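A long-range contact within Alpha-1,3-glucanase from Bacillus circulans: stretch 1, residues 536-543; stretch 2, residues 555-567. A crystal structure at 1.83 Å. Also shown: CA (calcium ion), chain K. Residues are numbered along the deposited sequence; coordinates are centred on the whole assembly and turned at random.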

ATOM      1  N   PRO A 536      22.978 -13.663 -19.596  1.00 18.48           N
ATOM      2  CA  PRO A 536      21.775 -14.425 -19.230  1.00 15.58           C
ATOM      3  C   PRO A 536      22.041 -15.376 -18.074  1.00 15.33           C
ATOM      4  O   PRO A 536      23.133 -15.927 -17.930  1.00 17.02           O
ATOM      5  CB  PRO A 536      21.438 -15.200 -20.511  1.00 21.72           C
ATOM      6  CG  PRO A 536      22.094 -14.439 -21.599  1.00 20.14           C
ATOM      7  CD  PRO A 536      23.334 -13.852 -21.016  1.00 15.34           C
ATOM      8  N   HIS A 537      21.018 -15.569 -17.245  1.00 15.43           N
ATOM      9  CA  HIS A 537      21.190 -16.409 -16.065  1.00 17.16           C
ATOM     10  C   HIS A 537      19.848 -16.728 -15.428  1.00 15.74           C
ATOM     11  O   HIS A 537      18.938 -15.891 -15.460  1.00 13.60           O
ATOM     12  CB  HIS A 537      22.085 -15.721 -15.033  1.00 15.79           C
ATOM     13  CG  HIS A 537      21.520 -14.439 -14.492  1.00 15.56           C
ATOM     14  ND1 HIS A 537      21.678 -13.228 -15.130  1.00 12.95           N
ATOM     15  CD2 HIS A 537      20.809 -14.178 -13.366  1.00 11.70           C
ATOM     16  CE1 HIS A 537      21.097 -12.276 -14.419  1.00 14.28           C
ATOM     17  NE2 HIS A 537      20.561 -12.826 -13.345  1.00 13.44           N
ATOM     18  N   PRO A 538      19.688 -17.917 -14.846  1.00 15.52           N
ATOM     19  CA  PRO A 538      18.515 -18.173 -14.006  1.00 16.40           C
ATOM     20  C   PRO A 538      18.632 -17.388 -12.712  1.00 14.00           C
ATOM     21  O   PRO A 538      19.722 -17.011 -12.292  1.00 11.11           O
ATOM     22  CB  PRO A 538      18.574 -19.684 -13.736  1.00 19.21           C
ATOM     23  CG  PRO A 538      19.700 -20.217 -14.606  1.00 22.00           C
ATOM     24  CD  PRO A 538      20.611 -19.064 -14.871  1.00 18.58           C
ATOM     25  N   GLY A 539      17.488 -17.147 -12.073  1.00 12.73           N
ATOM     26  CA  GLY A 539      17.510 -16.419 -10.814  1.00 12.54           C
ATOM     27  C   GLY A 539      18.339 -17.152  -9.771  1.00 13.64           C
ATOM     28  O   GLY A 539      18.294 -18.381  -9.661  1.00 14.64           O
ATOM     29  N   ALA A 540      19.102 -16.387  -9.000  1.00  9.40           N
ATOM     30  CA  ALA A 540      20.011 -16.917  -7.996  1.00 11.02           C
ATOM     31  C   ALA A 540      19.567 -16.550  -6.581  1.00 11.39           C
ATOM     32  O   ALA A 540      18.692 -15.708  -6.365  1.00  9.79           O
ATOM     33  CB  ALA A 540      21.432 -16.397  -8.234  1.00 10.15           C
ATOM     34  N   ALA A 541      20.223 -17.181  -5.603  1.00 10.95           N
ATOM     35  CA  ALA A 541      20.058 -16.759  -4.212  1.00 11.56           C
ATOM     36  C   ALA A 541      20.650 -15.374  -3.982  1.00 12.84           C
ATOM     37  O   ALA A 541      20.026 -14.517  -3.347  1.00 10.75           O
ATOM     38  CB  ALA A 541      20.708 -17.769  -3.271  1.00 12.68           C
ATOM     39  N   ILE A 542      21.873 -15.145  -4.460  1.00 10.06           N
ATOM     40  CA  ILE A 542      22.554 -13.866  -4.307  1.00 11.05           C
ATOM     41  C   ILE A 542      23.134 -13.469  -5.654  1.00 10.37           C
ATOM     42  O   ILE A 542      23.791 -14.282  -6.313  1.00 12.31           O
ATOM     43  CB  ILE A 542      23.668 -13.930  -3.243  1.00 11.99           C
ATOM     44  CG1 ILE A 542      23.101 -14.447  -1.913  1.00 15.69           C
ATOM     45  CG2 ILE A 542      24.323 -12.568  -3.073  1.00 10.21           C
ATOM     46  CD1 ILE A 542      24.181 -14.796  -0.870  1.00 15.18           C
ATOM     47  N   TYR A 543      22.944 -12.206  -6.021  1.00 11.92           N
ATOM     48  CA  TYR A 543      23.279 -11.675  -7.337  1.00  9.06           C
ATOM     49  C   TYR A 543      23.931 -10.316  -7.168  1.00 10.13           C
ATOM     50  O   TYR A 543      23.398  -9.466  -6.456  1.00 12.45           O
ATOM     51  CB  TYR A 543      21.994 -11.563  -8.179  1.00 10.06           C
ATOM     52  CG  TYR A 543      22.077 -10.816  -9.492  1.00 11.03           C
ATOM     53  CD1 TYR A 543      23.045 -11.126 -10.444  1.00 13.60           C
ATOM     54  CD2 TYR A 543      21.129  -9.847  -9.809  1.00 10.61           C
ATOM     55  CE1 TYR A 543      23.090 -10.447 -11.670  1.00 11.60           C
ATOM     56  CE2 TYR A 543      21.160  -9.176 -11.021  1.00 11.97           C
ATOM     57  CZ  TYR A 543      22.140  -9.482 -11.947  1.00 12.82           C
ATOM     58  OH  TYR A 543      22.146  -8.823 -13.153  1.00 12.53           O
ATOM     59  N   ASN A 555      24.811 -17.805   8.749  1.00 11.51           N
ATOM     60  CA  ASN A 555      23.673 -18.722   8.852  1.00 11.38           C
ATOM     61  C   ASN A 555      22.667 -18.480   7.723  1.00 14.82           C
ATOM     62  O   ASN A 555      21.511 -18.108   7.940  1.00 12.93           O
ATOM     63  CB  ASN A 555      22.984 -18.611  10.221  1.00 10.42           C
ATOM     64  CG  ASN A 555      21.882 -19.631  10.391  1.00 13.33           C
ATOM     65  OD1 ASN A 555      21.960 -20.716   9.828  1.00 16.74           O
ATOM     66  ND2 ASN A 555      20.840 -19.286  11.156  1.00 15.59           N
ATOM     67  N   LEU A 556      23.132 -18.699   6.502  1.00 12.84           N
ATOM     68  CA  LEU A 556      22.289 -18.653   5.319  1.00 12.83           C
ATOM     69  C   LEU A 556      21.842 -20.068   4.978  1.00 15.04           C
ATOM     70  O   LEU A 556      22.663 -20.994   4.975  1.00 14.39           O
ATOM     71  CB  LEU A 556      23.060 -18.047   4.143  1.00 13.87           C
ATOM     72  CG  LEU A 556      22.387 -18.168   2.773  1.00 13.50           C
ATOM     73  CD1 LEU A 556      21.110 -17.333   2.729  1.00 11.57           C
ATOM     74  CD2 LEU A 556      23.359 -17.748   1.676  1.00 11.80           C
ATOM     75  N   THR A 557      20.549 -20.252   4.710  1.00 10.71           N
ATOM     76  CA  THR A 557      20.079 -21.512   4.152  1.00 13.38           C
ATOM     77  C   THR A 557      19.445 -21.269   2.790  1.00 16.90           C
ATOM     78  O   THR A 557      18.798 -20.240   2.575  1.00 14.57           O
ATOM     79  CB  THR A 557      19.067 -22.232   5.053  1.00 16.06           C
ATOM     80  OG1 THR A 557      17.804 -21.543   5.010  1.00 19.59           O
ATOM     81  CG2 THR A 557      19.576 -22.315   6.485  1.00 16.69           C
ATOM     82  N   THR A 558      19.629 -22.221   1.871  1.00 16.62           N
ATOM     83  CA  THR A 558      19.022 -22.131   0.550  1.00 15.60           C
ATOM     84  C   THR A 558      18.317 -23.432   0.203  1.00 23.75           C
ATOM     85  O   THR A 558      18.587 -24.492   0.781  1.00 20.29           O
ATOM     86  CB  THR A 558      20.041 -21.809  -0.559  1.00 19.36           C
ATOM     87  OG1 THR A 558      21.038 -22.839  -0.629  1.00 23.61           O
ATOM     88  CG2 THR A 558      20.702 -20.473  -0.296  1.00 19.85           C
ATOM     89  N   ASN A 559      17.407 -23.324  -0.764  1.00 20.86           N
ATOM     90  CA  ASN A 559      16.666 -24.455  -1.300  1.00 22.89           C
ATOM     91  C   ASN A 559      15.995 -24.017  -2.593  1.00 21.57           C
ATOM     92  O   ASN A 559      15.527 -22.879  -2.686  1.00 17.44           O
ATOM     93  CB  ASN A 559      15.613 -24.955  -0.301  1.00 21.37           C
ATOM     94  CG  ASN A 559      14.916 -26.215  -0.776  1.00 28.82           C
ATOM     95  OD1 ASN A 559      15.564 -27.233  -1.027  1.00 29.58           O
ATOM     96  ND2 ASN A 559      13.594 -26.155  -0.906  1.00 24.74           N
ATOM     97  N   ASP A 560      15.987 -24.908  -3.593  1.00 19.29           N
ATOM     98  CA  ASP A 560      15.216 -24.711  -4.829  1.00 19.78           C
ATOM     99  C   ASP A 560      15.687 -23.467  -5.591  1.00 22.00           C
ATOM    100  O   ASP A 560      14.887 -22.652  -6.059  1.00 20.48           O
ATOM    101  CB  ASP A 560      13.713 -24.641  -4.516  1.00 21.95           C
ATOM    102  CG  ASP A 560      12.842 -24.615  -5.766  1.00 29.97           C
ATOM    103  OD1 ASP A 560      13.285 -25.099  -6.833  1.00 30.56           O
ATOM    104  OD2 ASP A 560      11.713 -24.088  -5.681  1.00 26.74           O
ATOM    105  N   ILE A 561      17.005 -23.331  -5.728  1.00 19.46           N
ATOM    106  CA  ILE A 561      17.604 -22.190  -6.414  1.00 20.03           C
ATOM    107  C   ILE A 561      17.762 -22.537  -7.896  1.00 22.96           C
ATOM    108  O   ILE A 561      18.425 -23.519  -8.246  1.00 21.54           O
ATOM    109  CB  ILE A 561      18.955 -21.816  -5.783  1.00 20.91           C
ATOM    110  CG1 ILE A 561      18.786 -21.566  -4.283  1.00 22.83           C
ATOM    111  CG2 ILE A 561      19.556 -20.581  -6.474  1.00 17.03           C
ATOM    112  CD1 ILE A 561      17.715 -20.506  -3.936  1.00 16.28           C
ATOM    113  N   ALA A 562      17.153 -21.732  -8.775  1.00 16.59           N
ATOM    114  CA  ALA A 562      17.273 -21.999 -10.210  1.00 22.26           C
ATOM    115  C   ALA A 562      18.729 -21.964 -10.675  1.00 24.32           C
ATOM    116  O   ALA A 562      19.156 -22.824 -11.457  1.00 22.59           O
ATOM    117  CB  ALA A 562      16.434 -21.002 -11.013  1.00 18.11           C
ATOM    118  N   HIS A 563      19.506 -20.993 -10.209  1.00 20.33           N
ATOM    119  CA  HIS A 563      20.887 -20.857 -10.679  1.00 23.91           C
ATOM    120  C   HIS A 563      21.742 -21.991 -10.124  1.00 27.48           C
ATOM    121  O   HIS A 563      21.859 -22.121  -8.900  1.00 21.20           O
ATOM    122  CB  HIS A 563      21.470 -19.506 -10.267  1.00 22.14           C
ATOM    123  CG  HIS A 563      22.685 -19.109 -11.051  1.00 24.78           C
ATOM    124  ND1 HIS A 563      23.884 -19.786 -10.962  1.00 26.17           N
ATOM    125  CD2 HIS A 563      22.884 -18.107 -11.942  1.00 23.07           C
ATOM    126  CE1 HIS A 563      24.769 -19.218 -11.763  1.00 27.07           C
ATOM    127  NE2 HIS A 563      24.187 -18.199 -12.371  1.00 27.99           N
ATOM    128  N   PRO A 564      22.356 -22.822 -10.973  1.00 27.64           N
ATOM    129  CA  PRO A 564      23.111 -23.982 -10.461  1.00 24.85           C
ATOM    130  C   PRO A 564      24.267 -23.620  -9.542  1.00 30.06           C
ATOM    131  O   PRO A 564      24.677 -24.465  -8.731  1.00 27.50           O
ATOM    132  CB  PRO A 564      23.611 -24.670 -11.739  1.00 29.04           C
ATOM    133  CG  PRO A 564      23.548 -23.609 -12.808  1.00 31.69           C
ATOM    134  CD  PRO A 564      22.368 -22.753 -12.445  1.00 28.08           C
ATOM    135  N   ASN A 565      24.803 -22.405  -9.636  1.00 24.28           N
ATOM    136  CA  ASN A 565      25.902 -21.976  -8.778  1.00 25.72           C
ATOM    137  C   ASN A 565      25.444 -21.353  -7.464  1.00 22.45           C
ATOM    138  O   ASN A 565      26.304 -20.994  -6.650  1.00 24.98           O
ATOM    139  CB  ASN A 565      26.795 -20.968  -9.513  1.00 29.48           C
ATOM    140  CG  ASN A 565      27.566 -21.596 -10.659  1.00 40.66           C
ATOM    141  OD1 ASN A 565      27.763 -20.975 -11.704  1.00 47.12           O
ATOM    142  ND2 ASN A 565      27.999 -22.837 -10.471  1.00 41.15           N
ATOM    143  N   LEU A 566      24.126 -21.200  -7.251  1.00 20.35           N
ATOM    144  CA  LEU A 566      23.545 -20.567  -6.063  1.00 20.32           C
ATOM    145  C   LEU A 566      23.804 -19.065  -6.040  1.00 19.37           C
ATOM    146  O   LEU A 566      22.905 -18.282  -5.720  1.00 14.82           O
ATOM    147  CB  LEU A 566      24.078 -21.192  -4.766  1.00 17.74           C
ATOM    148  CG  LEU A 566      23.398 -22.434  -4.194  1.00 28.11           C
ATOM    149  CD1 LEU A 566      22.888 -23.348  -5.277  1.00 26.20           C
ATOM    150  CD2 LEU A 566      24.358 -23.187  -3.272  1.00 27.00           C
ATOM    151  N   TYR A 567      25.029 -18.652  -6.339  1.00 15.21           N
ATOM    152  CA  TYR A 567      25.385 -17.243  -6.380  1.00 15.80           C
ATOM    153  C   TYR A 567      25.824 -16.871  -7.780  1.00 21.02           C
ATOM    154  O   TYR A 567      26.347 -17.700  -8.527  1.00 22.05           O
ATOM    155  CB  TYR A 567      26.521 -16.895  -5.422  1.00 25.53           C
ATOM    156  CG  TYR A 567      26.614 -17.798  -4.242  1.00 21.65           C
ATOM    157  CD1 TYR A 567      25.697 -17.701  -3.213  1.00 29.51           C
ATOM    158  CD2 TYR A 567      27.617 -18.751  -4.150  1.00 28.89           C
ATOM    159  CE1 TYR A 567      25.766 -18.534  -2.128  1.00 35.78           C
ATOM    160  CE2 TYR A 567      27.706 -19.585  -3.065  1.00 26.24           C
ATOM    161  CZ  TYR A 567      26.779 -19.471  -2.048  1.00 33.60           C
ATOM    162  OH  TYR A 567      26.848 -20.295  -0.946  1.00 37.85           O
TER
HETATM  163 CA    CA K 609      20.637 -22.405  10.097  1.00 21.32          CA

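What fills the apolar centre of this contact? Ala 541 points its methyl group toward the second stretch, against the beta-branched side chains of Ile 561 and Thr 558. Its CB lies 4.1 Å from CD1 of Ile 561 and 4.0 Å from CG2 of Thr 558, while CG2 of Ile 561 comes within 3.6 Å of the Ala 541 backbone N. These are van der Waals distances. Next along the chain, Ile 542 extends its CD1 to 4.0 Å from CD2 of Leu 556 and also to 4.0 Å from CD1 of the Tyr 567 ring, so a single methyl group touches two partners eleven residues apart in sequence.

How does His 563 fit among the neighbouring residues? Its ring lies beside the loop of residues 537 to 540, with CB of His 537 4.0 Å from CD2 of His 563 and near the plane of the ring, at its edge. The carbonyl O of Pro 538 approaches the same edge, 3.4 Å from CD2 of His 563. Ala 540 packs its CB 3.7 Å from CB of His 563. At the outer side of this group, CB of Pro 538 meets CB of Ala 562 at 3.7 Å, a contact of two compact apolar groups.

What joins the backbones? Two hydrogen bonds cross between the stretches: His 563 N donates to Gly 539 O at 2.9 Å, and Ala 541 N donates to Leu 566 O, also at 2.9 Å. Both are bent, with angles near 135° at the hydrogen. Ile 542 then pairs with Tyr 567 in a parallel beta bridge, their CA atoms 4.9 Å apart and their side chains on the same face of the sheet, which brings the isoleucine against the tyrosine ring. A CA-H...O contact from Tyr 567 CA to Ile 542 O, 3.4 Å long, adds a weaker polar link.

How is the polar edge held in shape? Between the two crossing hydrogen bonds, the second stretch makes a type I turn from His 563 to Leu 566, closed by Leu 566 N donating to His 563 O at 3.0 Å. Inside the turn, Asn 565 N donates to ND1 of His 563 at 3.1 Å, tying the imidazole to the turn's own backbone while its CD2 edge faces the first stretch. The turn thus carries the chain from the His 563 amide to the Leu 566 carbonyl, the two groups that bond to the first stretch.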